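Side-chain contacts in fluvirucin B1 DH domain from module 1 (Actinomadura vulgaris, PDB 6OBV), which probably catalyses dehydration of a beta-hydroxyacyl intermediate to an alpha,beta-unsaturated one in the first module of the fluvirucin B1 polyketide synthase: residues V97-T102 with D127-V132; A217-A220 with I225-A228. All coordinates share one frame; numbering follows the deposited sequence.

How the interactions relate
Interaction 1 comes first along the chain and closes before interaction 2 opens. It joins strand 97-103 to strand 130-137 and the loop before it, across the intervening strand 144-152. Interaction 2 lies in the later half of the domain. There it joins segment 217-220, which carries on from helix 214-218, to the N-cap of helix 227-232. The two centres are 24 Å apart, and the nearest atoms stay about 10 Å apart without touching. Strand 97-103 pairs with strand 247-257, so the strands of the earlier and later halves are joined. This is consistent with the double hotdog fold of polyketide synthase dehydratases.

Interaction 1: residues V97-T102 with D127-V132; sequences VLEELT and DGRREV
Glu99 and Arg129 form a side-on salt bridge. Arg129 offers NE and NH2 at one edge of its guanidinium, the two flat groups nearly coplanar, 16° apart. NH2 of Arg129 reaches OE2 of Glu99 at 2.6 Å. NE of Arg129 bonds OE1 of Glu99 at 3.2 Å and close to straight (164°), through the syn lone pair. The same NE also lies 3.0 Å from OE2 of Glu99, so OE2 takes two donors. The Glu99 chain is extended; Arg129 bends at chi3 (71°), which turns its NE edge to the carboxylate. Asp127 extends the ionic network: Arg129 NH1 meets its OD2 at 3.2 Å, from above the plane of the Asp127 carboxylate. Its OD1 accepts from Arg129 N at 2.7 Å, an Asx turn. The Glu99 bonds hold the guanidinium nearly in the carboxylate plane; Asp127 is poorly ordered, so its part is less certain. The apolar contact is slighter: CD1 of Leu101 meets CG1 of Val132 at 4.3 Å, both side chains buried. Strand 144-152 runs between; Glu99 and Arg129 touch its Thr150, and Val132 its Leu151. Glu99 and Glu100 both face Thr150, a classic beta bulge between antiparallel strands 97-103 and 144-152.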
loop_
_atom_site.group_PDB
_atom_site.type_symbol
_atom_site.label_atom_id
_atom_site.label_comp_id
_atom_site.label_asym_id
_atom_site.label_seq_id
_atom_site.Cartn_x
_atom_site.Cartn_y
_atom_site.Cartn_z
ATOM N N VAL A 97 -15.903 3.734 14.485
ATOM C CA VAL A 97 -16.263 4.983 15.150
ATOM C C VAL A 97 -15.090 5.957 15.117
ATOM O O VAL A 97 -13.986 5.637 15.575
ATOM C CB VAL A 97 -16.715 4.714 16.593
ATOM C CG1 VAL A 97 -16.978 6.033 17.342
ATOM C CG2 VAL A 97 -17.969 3.831 16.577
ATOM N N LEU A 98 -15.340 7.159 14.600
ATOM C CA LEU A 98 -14.338 8.225 14.552
ATOM C C LEU A 98 -14.370 8.992 15.866
ATOM O O LEU A 98 -15.116 9.959 16.032
ATOM C CB LEU A 98 -14.609 9.150 13.378
ATOM C CG LEU A 98 -13.526 10.187 13.121
ATOM C CD1 LEU A 98 -12.175 9.506 13.094
ATOM C CD2 LEU A 98 -13.823 10.885 11.792
ATOM N N GLU A 99 -13.555 8.547 16.826
ATOM C CA GLU A 99 -13.564 9.166 18.148
ATOM C C GLU A 99 -13.139 10.631 18.077
ATOM O O GLU A 99 -13.712 11.490 18.747
ATOM C CB GLU A 99 -12.651 8.368 19.077
ATOM C CG GLU A 99 -12.333 8.997 20.417
ATOM C CD GLU A 99 -11.421 8.103 21.246
ATOM O OE1 GLU A 99 -11.908 7.083 21.773
ATOM O OE2 GLU A 99 -10.215 8.400 21.357
ATOM N N GLU A 100 -12.159 10.938 17.246
ATOM C CA GLU A 100 -11.627 12.288 17.148
ATOM C C GLU A 100 -10.962 12.424 15.782
ATOM O O GLU A 100 -10.329 11.481 15.306
ATOM C CB GLU A 100 -10.635 12.553 18.291
ATOM C CG GLU A 100 -10.250 14.000 18.499
ATOM C CD GLU A 100 -9.127 14.430 17.580
ATOM O OE1 GLU A 100 -9.094 15.622 17.190
ATOM O OE2 GLU A 100 -8.285 13.565 17.242
ATOM N N LEU A 101 -11.135 13.578 15.136
ATOM C CA LEU A 101 -10.330 13.912 13.957
ATOM C C LEU A 101 -10.095 15.422 13.927
ATOM O O LEU A 101 -11.045 16.203 14.057
ATOM C CB LEU A 101 -11.014 13.448 12.669
ATOM C CG LEU A 101 -10.286 13.503 11.319
ATOM C CD1 LEU A 101 -9.389 12.288 11.126
ATOM C CD2 LEU A 101 -11.282 13.547 10.183
ATOM N N THR A 102 -8.834 15.835 13.794
ATOM C CA THR A 102 -8.481 17.243 13.633
ATOM C C THR A 102 -8.010 17.455 12.205
ATOM O O THR A 102 -7.213 16.659 11.691
ATOM C CB THR A 102 -7.393 17.688 14.616
ATOM O OG1 THR A 102 -7.769 17.348 15.951
ATOM C CG2 THR A 102 -7.194 19.194 14.554
ATOM N N ASP A 127 -6.244 -0.672 24.358
ATOM C CA ASP A 127 -7.550 -0.034 24.463
ATOM C C ASP A 127 -8.495 -0.405 23.323
ATOM O O ASP A 127 -9.686 -0.091 23.404
ATOM C CB ASP A 127 -7.393 1.498 24.514
ATOM C CG ASP A 127 -6.370 2.028 23.499
ATOM O OD1 ASP A 127 -6.255 1.451 22.397
ATOM O OD2 ASP A 127 -5.686 3.035 23.784
ATOM N N GLY A 128 -8.013 -1.069 22.274
ATOM C CA GLY A 128 -8.840 -1.246 21.094
ATOM C C GLY A 128 -8.996 -0.002 20.243
ATOM O O GLY A 128 -9.863 0.029 19.362
ATOM N N ARG A 129 -8.178 1.021 20.484
ATOM C CA ARG A 129 -8.208 2.276 19.755
ATOM C C ARG A 129 -7.073 2.301 18.738
ATOM O O ARG A 129 -5.982 1.785 18.995
ATOM C CB ARG A 129 -8.112 3.464 20.727
ATOM C CG ARG A 129 -9.388 3.642 21.585
ATOM C CD ARG A 129 -9.208 4.523 22.831
ATOM N NE ARG A 129 -9.038 5.919 22.457
ATOM C CZ ARG A 129 -7.859 6.534 22.468
ATOM N NH1 ARG A 129 -6.776 5.861 22.850
ATOM N NH2 ARG A 129 -7.751 7.805 22.100
ATOM N N ARG A 130 -7.358 2.870 17.569
ATOM C CA ARG A 130 -6.416 2.954 16.457
ATOM C C ARG A 130 -6.205 4.410 16.070
ATOM O O ARG A 130 -7.149 5.214 16.098
ATOM C CB ARG A 130 -6.919 2.185 15.233
ATOM C CG ARG A 130 -7.074 0.694 15.434
ATOM C CD ARG A 130 -7.489 0.046 14.130
ATOM N NE ARG A 130 -7.746 -1.397 14.221
ATOM C CZ ARG A 130 -6.880 -2.329 13.840
ATOM N NH1 ARG A 130 -5.676 -1.985 13.379
ATOM N NH2 ARG A 130 -7.210 -3.604 13.933
ATOM N N GLU A 131 -4.963 4.749 15.721
ATOM C CA GLU A 131 -4.653 6.071 15.204
ATOM C C GLU A 131 -4.853 6.058 13.696
ATOM O O GLU A 131 -4.568 5.060 13.027
ATOM C CB GLU A 131 -3.222 6.488 15.541
ATOM C CG GLU A 131 -3.026 6.974 16.949
ATOM C CD GLU A 131 -3.034 5.825 17.955
ATOM O OE1 GLU A 131 -2.157 4.929 17.864
ATOM O OE2 GLU A 131 -3.934 5.814 18.833
ATOM N N VAL A 132 -5.379 7.160 13.171
ATOM C CA VAL A 132 -5.649 7.293 11.748
ATOM C C VAL A 132 -5.081 8.628 11.310
ATOM O O VAL A 132 -4.996 9.571 12.104
ATOM C CB VAL A 132 -7.157 7.183 11.427
ATOM C CG1 VAL A 132 -7.927 8.320 12.064
ATOM C CG2 VAL A 132 -7.410 7.110 9.902
#

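Interaction 2: residues A217-A220 with I225-A228; sequences AAEA and IHPA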
loop_
_atom_site.group_PDB
_atom_site.type_symbol
_atom_site.label_atom_id
_atom_site.label_comp_id
_atom_site.label_asym_id
_atom_site.label_seq_id
_atom_site.Cartn_x
_atom_site.Cartn_y
_atom_site.Cartn_z
ATOM N N ALA A 217 -26.468 12.338 -6.267
ATOM C CA ALA A 217 -27.385 11.299 -5.811
ATOM C C ALA A 217 -27.125 9.971 -6.507
ATOM O O ALA A 217 -27.313 8.909 -5.905
ATOM C CB ALA A 217 -28.834 11.731 -6.041
ATOM N N ALA A 218 -26.691 10.009 -7.773
ATOM C CA ALA A 218 -26.440 8.778 -8.513
ATOM C C ALA A 218 -25.255 8.001 -7.952
ATOM O O ALA A 218 -25.223 6.771 -8.050
ATOM C CB ALA A 218 -26.197 9.090 -9.987
ATOM N N GLU A 219 -24.264 8.688 -7.394
ATOM C CA GLU A 219 -23.082 8.027 -6.864
ATOM C C GLU A 219 -23.085 7.971 -5.339
ATOM O O GLU A 219 -22.079 7.587 -4.742
ATOM C CB GLU A 219 -21.805 8.717 -7.382
ATOM C CG GLU A 219 -21.765 10.244 -7.195
ATOM C CD GLU A 219 -20.355 10.814 -6.939
ATOM O OE1 GLU A 219 -19.364 10.045 -6.866
ATOM O OE2 GLU A 219 -20.239 12.051 -6.784
ATOM N N ALA A 220 -24.197 8.324 -4.695
ATOM C CA ALA A 220 -24.183 8.428 -3.238
ATOM C C ALA A 220 -24.159 7.062 -2.556
ATOM O O ALA A 220 -23.663 6.950 -1.429
ATOM C CB ALA A 220 -25.385 9.246 -2.757
ATOM N N ILE A 225 -21.174 8.395 3.670
ATOM C CA ILE A 225 -22.102 9.497 3.440
ATOM C C ILE A 225 -21.415 10.466 2.486
ATOM O O ILE A 225 -20.277 10.888 2.734
ATOM C CB ILE A 225 -22.554 10.185 4.749
ATOM C CG1 ILE A 225 -23.700 11.163 4.418
ATOM C CG2 ILE A 225 -21.356 10.866 5.471
ATOM C CD1 ILE A 225 -24.518 11.724 5.590
ATOM N N HIS A 226 -22.076 10.783 1.362
ATOM C CA HIS A 226 -21.452 11.629 0.354
ATOM C C HIS A 226 -20.879 12.880 1.022
ATOM O O HIS A 226 -21.594 13.556 1.774
ATOM C CB HIS A 226 -22.452 12.024 -0.740
ATOM C CG HIS A 226 -21.805 12.544 -1.993
ATOM N ND1 HIS A 226 -20.953 13.630 -2.000
ATOM C CD2 HIS A 226 -21.872 12.113 -3.274
ATOM C CE1 HIS A 226 -20.534 13.852 -3.233
ATOM N NE2 HIS A 226 -21.070 12.942 -4.024
ATOM N N PRO A 227 -19.595 13.177 0.831
ATOM C CA PRO A 227 -19.024 14.383 1.458
ATOM C C PRO A 227 -19.812 15.654 1.160
ATOM O O PRO A 227 -19.852 16.555 2.009
ATOM C CB PRO A 227 -17.599 14.433 0.884
ATOM C CG PRO A 227 -17.263 12.984 0.614
ATOM C CD PRO A 227 -18.566 12.339 0.185
ATOM N N ALA A 228 -20.460 15.753 -0.006
ATOM C CA ALA A 228 -21.257 16.943 -0.281
ATOM C C ALA A 228 -22.550 16.946 0.507
ATOM O O ALA A 228 -23.066 18.022 0.838
ATOM C CB ALA A 228 -21.567 17.065 -1.776
HETATM O O HOH W 1 -24.204 9.040 0.576
#
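His226 buries the most surface here, and its NE2 donates a hydrogen bond to OE2 of Glu219 at 3.0 Å. The N-H points nearly straight at the oxygen (158°), which lies close to the ring plane. Seen from the carboxylate, the donor comes from above, and the two planes stand almost perpendicular, 84° apart. His226 has CG anti to its own N (chi1 -163°), and this sends the ring across to Glu219. Its other nitrogen, ND1, accepts from Ala228 N at 3.0 Å. With a bond at each nitrogen, the ring is fixed in rotation, and its ND1 caps the N-terminus of the following helix. Ala220 lies at the ring edge, its CA 4.3 Å from CD2 of His226. One water joins the backbones: it donates to Ala220 O and accepts from His226 N, both at 2.9 Å. Trp65 packs edge-to-face with the His226 ring and also touches Glu219. The sequence from His226 onward, HPALLD, fits the dehydratase motif whose aspartate is catalytic in relatives. The contact thus bridges segment 217-220, continuing from helix 214-218, and the N-cap of helix 227-232. Thr80, on helix 79-92, bonds to Pro227 O.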